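Local coordinates for protein CheQ (Campylobacter jejuni subsp. jejuni, PDB 6A51) that probably acts as a transcriptional regulator that, together with CheP, controls expression of the core chemotaxis operon cheVAW, at residues Ala43-Glu51 with Ile61-His72. Sequence-based numbering, arbitrary orientation.
Sequences AYKFWKNVE and IFLHRNCILEKH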
ATOM      1  N   ALA A  43       8.368  17.840 -12.761  1.00 29.80           N
ATOM      2  CA  ALA A  43       7.639  19.102 -12.751  1.00 28.29           C
ATOM      3  C   ALA A  43       7.110  19.453 -11.361  1.00 36.13           C
ATOM      4  O   ALA A  43       7.097  20.626 -10.975  1.00 44.27           O
ATOM      5  CB  ALA A  43       6.492  19.048 -13.758  1.00 33.51           C
ATOM      6  N   TYR A  44       6.692  18.452 -10.584  1.00 41.10           N
ATOM      7  CA  TYR A  44       6.136  18.726  -9.264  1.00 38.06           C
ATOM      8  C   TYR A  44       7.156  19.381  -8.326  1.00 36.43           C
ATOM      9  O   TYR A  44       6.759  20.064  -7.376  1.00 37.26           O
ATOM     10  CB  TYR A  44       5.595  17.429  -8.641  1.00 35.34           C
ATOM     11  CG  TYR A  44       6.697  16.565  -8.080  1.00 35.18           C
ATOM     12  CD1 TYR A  44       7.153  16.744  -6.775  1.00 30.94           C
ATOM     13  CD2 TYR A  44       7.305  15.589  -8.861  1.00 40.15           C
ATOM     14  CE1 TYR A  44       8.201  15.987  -6.275  1.00 36.29           C
ATOM     15  CE2 TYR A  44       8.346  14.813  -8.362  1.00 41.41           C
ATOM     16  CZ  TYR A  44       8.791  15.014  -7.069  1.00 37.34           C
ATOM     17  OH  TYR A  44       9.823  14.237  -6.560  1.00 34.54           O
ATOM     18  N   LYS A  45       8.457  19.181  -8.553  1.00 30.53           N
ATOM     19  CA  LYS A  45       9.459  19.810  -7.694  1.00 36.44           C
ATOM     20  C   LYS A  45       9.435  21.333  -7.780  1.00 38.63           C
ATOM     21  O   LYS A  45       9.985  22.000  -6.899  1.00 46.88           O
ATOM     22  CB  LYS A  45      10.863  19.319  -8.051  1.00 31.95           C
ATOM     23  CG  LYS A  45      11.029  17.831  -8.054  1.00 31.00           C
ATOM     24  CD  LYS A  45      12.421  17.441  -7.611  1.00 42.63           C
ATOM     25  CE  LYS A  45      12.827  16.105  -8.204  1.00 42.25           C
ATOM     26  NZ  LYS A  45      14.022  15.512  -7.549  1.00 61.58           N
ATOM     27  N   PHE A  46       8.824  21.898  -8.816  1.00 42.25           N
ATOM     28  CA  PHE A  46       8.850  23.336  -9.032  1.00 34.05           C
ATOM     29  C   PHE A  46       7.532  24.028  -8.730  1.00 35.00           C
ATOM     30  O   PHE A  46       7.506  25.260  -8.682  1.00 42.92           O
ATOM     31  CB  PHE A  46       9.257  23.647 -10.474  1.00 19.21           C
ATOM     32  CG  PHE A  46      10.590  23.108 -10.834  1.00 41.29           C
ATOM     33  CD1 PHE A  46      11.746  23.763 -10.437  1.00 43.66           C
ATOM     34  CD2 PHE A  46      10.697  21.934 -11.555  1.00 41.07           C
ATOM     35  CE1 PHE A  46      12.985  23.261 -10.771  1.00 49.70           C
ATOM     36  CE2 PHE A  46      11.933  21.422 -11.893  1.00 44.57           C
ATOM     37  CZ  PHE A  46      13.078  22.082 -11.497  1.00 55.71           C
ATOM     38  N   TRP A  47       6.434  23.296  -8.564  1.00 40.77           N
ATOM     39  CA  TRP A  47       5.273  23.904  -7.939  1.00 32.69           C
ATOM     40  C   TRP A  47       5.640  24.265  -6.517  1.00 42.01           C
ATOM     41  O   TRP A  47       6.430  23.568  -5.874  1.00 61.06           O
ATOM     42  CB  TRP A  47       4.062  22.964  -7.904  1.00 35.77           C
ATOM     43  CG  TRP A  47       3.802  22.149  -9.125  1.00 48.35           C
ATOM     44  CD1 TRP A  47       4.271  22.369 -10.391  1.00 29.83           C
ATOM     45  CD2 TRP A  47       3.004  20.966  -9.190  1.00 47.86           C
ATOM     46  NE1 TRP A  47       3.816  21.388 -11.234  1.00 44.81           N
ATOM     47  CE2 TRP A  47       3.036  20.514 -10.521  1.00 55.03           C
ATOM     48  CE3 TRP A  47       2.271  20.240  -8.246  1.00 43.66           C
ATOM     49  CZ2 TRP A  47       2.357  19.368 -10.934  1.00 53.52           C
ATOM     50  CZ3 TRP A  47       1.597  19.110  -8.659  1.00 49.40           C
ATOM     51  CH2 TRP A  47       1.646  18.684  -9.990  1.00 43.91           C
ATOM     52  N   LYS A  48       5.080  25.430  -6.223  1.00 43.07           N
ATOM     53  CA  LYS A  48       5.124  26.274  -5.061  1.00 59.46           C
ATOM     54  C   LYS A  48       4.541  25.706  -3.837  1.00 68.94           C
ATOM     55  O   LYS A  48       5.120  25.818  -2.783  1.00 46.56           O
ATOM     56  CB  LYS A  48       4.335  27.528  -5.400  1.00 76.64           C
ATOM     57  CG  LYS A  48       4.173  28.497  -4.264  1.00 83.22           C
ATOM     58  CD  LYS A  48       3.551  29.803  -4.709  1.00100.78           C
ATOM     59  CE  LYS A  48       2.878  30.528  -3.554  1.00 85.35           C
ATOM     60  NZ  LYS A  48       3.700  30.455  -2.326  1.00 92.21           N
ATOM     61  N   ASN A  49       3.372  25.140  -3.962  1.00 76.80           N
ATOM     62  CA  ASN A  49       2.802  24.521  -2.825  1.00 58.66           C
ATOM     63  C   ASN A  49       2.650  23.139  -3.321  1.00 63.58           C
ATOM     64  O   ASN A  49       1.875  22.909  -4.205  1.00 83.67           O
ATOM     65  CB  ASN A  49       1.449  25.113  -2.501  1.00 76.77           C
ATOM     66  CG  ASN A  49       1.542  26.497  -1.918  1.00 78.55           C
ATOM     67  OD1 ASN A  49       2.238  26.735  -0.937  1.00 66.89           O
ATOM     68  ND2 ASN A  49       0.831  27.417  -2.518  1.00 59.46           N
ATOM     69  N   VAL A  50       3.473  22.236  -2.809  1.00 39.39           N
ATOM     70  CA  VAL A  50       3.425  20.850  -3.229  1.00 51.44           C
ATOM     71  C   VAL A  50       3.419  19.939  -2.017  1.00 44.76           C
ATOM     72  O   VAL A  50       4.257  20.074  -1.126  1.00 45.73           O
ATOM     73  CB  VAL A  50       4.622  20.489  -4.126  1.00 48.55           C
ATOM     74  CG1 VAL A  50       5.931  20.775  -3.404  1.00 40.25           C
ATOM     75  CG2 VAL A  50       4.547  19.030  -4.550  1.00 35.40           C
ATOM     76  N   GLU A  51       2.482  19.004  -1.989  1.00 46.65           N
ATOM     77  CA  GLU A  51       2.417  18.062  -0.893  1.00 44.70           C
ATOM     78  C   GLU A  51       2.719  16.713  -1.503  1.00 36.45           C
ATOM     79  O   GLU A  51       2.022  16.270  -2.417  1.00 37.04           O
ATOM     80  CB  GLU A  51       1.026  18.063  -0.259  1.00 42.66           C
ATOM     81  CG  GLU A  51       0.601  19.410   0.303  1.00 54.31           C
ATOM     82  CD  GLU A  51      -0.784  19.373   0.919  1.00 81.46           C
ATOM     83  OE1 GLU A  51      -1.410  18.293   0.911  1.00 80.78           O
ATOM     84  OE2 GLU A  51      -1.245  20.424   1.411  1.00 62.63           O
ATOM     85  N   ILE A  61       7.093   8.410  -5.597  1.00 30.13           N
ATOM     86  CA  ILE A  61       6.511   9.678  -5.189  1.00 30.52           C
ATOM     87  C   ILE A  61       5.010   9.622  -5.374  1.00 29.93           C
ATOM     88  O   ILE A  61       4.534   9.210  -6.432  1.00 31.32           O
ATOM     89  CB  ILE A  61       7.114  10.843  -5.988  1.00 34.77           C
ATOM     90  CG1 ILE A  61       8.612  10.920  -5.714  1.00 33.49           C
ATOM     91  CG2 ILE A  61       6.430  12.137  -5.606  1.00 41.17           C
ATOM     92  CD1 ILE A  61       8.929  11.009  -4.242  1.00 29.64           C
ATOM     93  N   PHE A  62       4.267  10.048  -4.351  1.00 23.97           N
ATOM     94  CA  PHE A  62       2.829  10.247  -4.448  1.00 27.21           C
ATOM     95  C   PHE A  62       2.513  11.724  -4.227  1.00 33.06           C
ATOM     96  O   PHE A  62       3.108  12.374  -3.362  1.00 32.11           O
ATOM     97  CB  PHE A  62       2.084   9.377  -3.425  1.00 24.86           C
ATOM     98  CG  PHE A  62       2.282   7.900  -3.631  1.00 35.23           C
ATOM     99  CD1 PHE A  62       3.384   7.253  -3.095  1.00 25.03           C
ATOM    100  CD2 PHE A  62       1.379   7.163  -4.382  1.00 32.86           C
ATOM    101  CE1 PHE A  62       3.582   5.901  -3.297  1.00 28.11           C
ATOM    102  CE2 PHE A  62       1.569   5.805  -4.592  1.00 19.92           C
ATOM    103  CZ  PHE A  62       2.672   5.174  -4.050  1.00 23.53           C
ATOM    104  N   LEU A  63       1.576  12.251  -5.010  1.00 29.59           N
ATOM    105  CA  LEU A  63       1.157  13.642  -4.915  1.00 23.15           C
ATOM    106  C   LEU A  63      -0.184  13.716  -4.211  1.00 27.78           C
ATOM    107  O   LEU A  63      -1.107  12.964  -4.539  1.00 39.65           O
ATOM    108  CB  LEU A  63       1.057  14.283  -6.297  1.00 27.74           C
ATOM    109  CG  LEU A  63       2.356  14.192  -7.107  1.00 39.59           C
ATOM    110  CD1 LEU A  63       2.163  14.600  -8.566  1.00 26.81           C
ATOM    111  CD2 LEU A  63       3.415  15.030  -6.432  1.00 33.76           C
ATOM    112  N   HIS A  64      -0.293  14.616  -3.247  1.00 33.05           N
ATOM    113  CA  HIS A  64      -1.564  14.816  -2.573  1.00 33.13           C
ATOM    114  C   HIS A  64      -2.510  15.549  -3.517  1.00 45.29           C
ATOM    115  O   HIS A  64      -2.108  16.526  -4.165  1.00 45.50           O
ATOM    116  CB  HIS A  64      -1.339  15.590  -1.278  1.00 34.94           C
ATOM    117  CG  HIS A  64      -2.494  15.542  -0.333  1.00 41.49           C
ATOM    118  ND1 HIS A  64      -3.755  15.982  -0.676  1.00 50.83           N
ATOM    119  CD2 HIS A  64      -2.577  15.110   0.946  1.00 45.03           C
ATOM    120  CE1 HIS A  64      -4.568  15.819   0.352  1.00 38.66           C
ATOM    121  NE2 HIS A  64      -3.878  15.296   1.349  1.00 40.92           N
ATOM    122  N   ARG A  65      -3.765  15.068  -3.607  1.00 39.65           N
ATOM    123  CA  ARG A  65      -4.673  15.505  -4.674  1.00 46.31           C
ATOM    124  C   ARG A  65      -5.011  16.981  -4.574  1.00 42.62           C
ATOM    125  O   ARG A  65      -5.279  17.625  -5.596  1.00 52.93           O
ATOM    126  CB  ARG A  65      -5.971  14.704  -4.647  1.00 41.02           C
ATOM    127  CG  ARG A  65      -5.781  13.246  -4.837  1.00 47.96           C
ATOM    128  CD  ARG A  65      -6.989  12.417  -4.428  1.00 40.18           C
ATOM    129  NE  ARG A  65      -6.976  11.224  -5.246  1.00 47.31           N
ATOM    130  CZ  ARG A  65      -7.541  11.134  -6.438  1.00 43.39           C
ATOM    131  NH1 ARG A  65      -8.226  12.169  -6.914  1.00 46.07           N
ATOM    132  NH2 ARG A  65      -7.433  10.009  -7.142  1.00 42.70           N
ATOM    133  N   ASN A  66      -5.031  17.514  -3.354  1.00 34.27           N
ATOM    134  CA  ASN A  66      -5.320  18.907  -3.060  1.00 41.39           C
ATOM    135  C   ASN A  66      -4.301  19.841  -3.712  1.00 54.91           C
ATOM    136  O   ASN A  66      -4.702  20.839  -4.322  1.00 72.37           O
ATOM    137  CB  ASN A  66      -5.394  19.030  -1.531  1.00 47.80           C
ATOM    138  CG  ASN A  66      -5.690  20.429  -1.029  1.00 81.52           C
ATOM    139  OD1 ASN A  66      -5.793  21.392  -1.797  1.00 91.92           O
ATOM    140  ND2 ASN A  66      -5.881  20.537   0.294  1.00 88.99           N
ATOM    141  N   CYS A  67      -3.015  19.488  -3.716  1.00 48.71           N
ATOM    142  CA  CYS A  67      -1.987  20.348  -4.288  1.00 42.48           C
ATOM    143  C   CYS A  67      -1.938  20.339  -5.821  1.00 55.33           C
ATOM    144  O   CYS A  67      -1.154  21.106  -6.393  1.00 59.79           O
ATOM    145  CB  CYS A  67      -0.609  19.968  -3.716  1.00 45.48           C
ATOM    146  SG  CYS A  67       0.338  18.665  -4.588  1.00 51.11           S
ATOM    147  N   ILE A  68      -2.746  19.519  -6.508  1.00 47.06           N
ATOM    148  CA  ILE A  68      -2.723  19.506  -7.973  1.00 52.40           C
ATOM    149  C   ILE A  68      -3.202  20.852  -8.514  1.00 47.95           C
ATOM    150  O   ILE A  68      -4.153  21.454  -7.988  1.00 58.83           O
ATOM    151  CB  ILE A  68      -3.577  18.342  -8.514  1.00 49.80           C
ATOM    152  CG1 ILE A  68      -3.092  17.016  -7.936  1.00 43.57           C
ATOM    153  CG2 ILE A  68      -3.468  18.233 -10.030  1.00 40.27           C
ATOM    154  CD1 ILE A  68      -1.686  16.667  -8.356  1.00 30.02           C
ATOM    155  N   LEU A  69      -2.539  21.342  -9.567  1.00 63.85           N
ATOM    156  CA  LEU A  69      -2.894  22.630 -10.169  1.00 64.82           C
ATOM    157  C   LEU A  69      -4.211  22.539 -10.941  1.00 68.63           C
ATOM    158  O   LEU A  69      -4.580  21.477 -11.458  1.00 62.12           O
ATOM    159  CB  LEU A  69      -1.789  23.100 -11.117  1.00 49.52           C
ATOM    160  CG  LEU A  69      -0.328  22.999 -10.679  1.00 52.91           C
ATOM    161  CD1 LEU A  69       0.610  23.274 -11.846  1.00 46.56           C
ATOM    162  CD2 LEU A  69      -0.041  23.951  -9.555  1.00 38.74           C
ATOM    163  N   GLU A  70      -4.927  23.676 -11.025  1.00 77.01           N
ATOM    164  CA  GLU A  70      -6.118  23.735 -11.879  1.00 66.69           C
ATOM    165  C   GLU A  70      -5.759  23.518 -13.337  1.00 60.45           C
ATOM    166  O   GLU A  70      -6.532  22.905 -14.079  1.00 67.95           O
ATOM    167  CB  GLU A  70      -6.853  25.066 -11.726  1.00 52.36           C
ATOM    168  CG  GLU A  70      -7.761  25.132 -10.501  1.00 94.40           C
ATOM    169  CD  GLU A  70      -6.993  25.246  -9.190  1.00112.65           C
ATOM    170  OE1 GLU A  70      -5.774  25.530  -9.228  1.00109.04           O
ATOM    171  OE2 GLU A  70      -7.611  25.047  -8.118  1.00118.03           O
ATOM    172  N   LYS A  71      -4.577  23.983 -13.749  1.00 56.83           N
ATOM    173  CA  LYS A  71      -4.031  23.715 -15.078  1.00 52.04           C
ATOM    174  C   LYS A  71      -3.981  22.229 -15.408  1.00 54.49           C
ATOM    175  O   LYS A  71      -3.711  21.872 -16.561  1.00 51.19           O
ATOM    176  CB  LYS A  71      -2.616  24.289 -15.178  1.00 51.26           C
ATOM    177  CG  LYS A  71      -2.380  25.553 -14.322  1.00 61.10           C
ATOM    178  CD  LYS A  71      -0.890  25.865 -14.207  1.00 75.59           C
ATOM    179  CE  LYS A  71      -0.138  25.458 -15.475  1.00 58.38           C
ATOM    180  NZ  LYS A  71       1.316  25.706 -15.341  1.00 64.47           N
ATOM    181  N   HIS A  72      -4.203  21.364 -14.423  1.00 58.29           N
ATOM    182  CA  HIS A  72      -3.979  19.940 -14.575  1.00 66.94           C
ATOM    183  C   HIS A  72      -5.134  19.086 -14.079  1.00 61.03           C
ATOM    184  O   HIS A  72      -5.018  17.855 -14.118  1.00 57.56           O
ATOM    185  CB  HIS A  72      -2.696  19.526 -13.841  1.00 51.15           C
ATOM    186  CG  HIS A  72      -1.441  19.948 -14.538  1.00 60.54           C
ATOM    187  ND1 HIS A  72      -0.320  20.374 -13.858  1.00 69.60           N
ATOM    188  CD2 HIS A  72      -1.129  20.005 -15.854  1.00 56.47           C
ATOM    189  CE1 HIS A  72       0.632  20.673 -14.725  1.00 55.24           C
ATOM    190  NE2 HIS A  72       0.166  20.458 -15.943  1.00 54.85           N
TER
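Glu-51 and His-64 meet where the loop 43-51 runs into strand 52-55 beside strand 62-64, and a nearly straight backbone bond from His-64 N to Glu-51 O (3.0 Å) joins the two segments there. The backbone N of Glu-51 turns instead to a side chain, donating to Cys-67 SG at 3.4 Å and 175°; a chi1 of 88° swings the sulfur across to this N-H. The extended Glu-51 side chain runs alongside that of His-64, and its carboxylate, turned almost perpendicular to the imidazole, sets OE1 over one ring face, 3.2 Å from His-64 CG. Asn-66 N reaches ND1 at the rim of that ring in a weak bond, while Tyr-27 packs against it edge-to-face. Earlier in the loop, the Trp-47 indole is sandwiched: Tyr-44 CA lies over one face, and Leu-69 CD1 makes a CH-pi contact with the other, 3.9 Å from the five-membered ring centroid. Ile-68 CD1 abuts the indole edge at CZ3. The Tyr-44 ring rests one face on Ile-61 CG2, with Leu-63 CD2 3.9 Å from Tyr-44 CB. The chemistry is thus divided: apolar packing fastens the loop to strand 62-64 and the residues around it, whereas the Cys-67 sulfur and the His-64 N-H hold the two backbone polar groups of Glu-51.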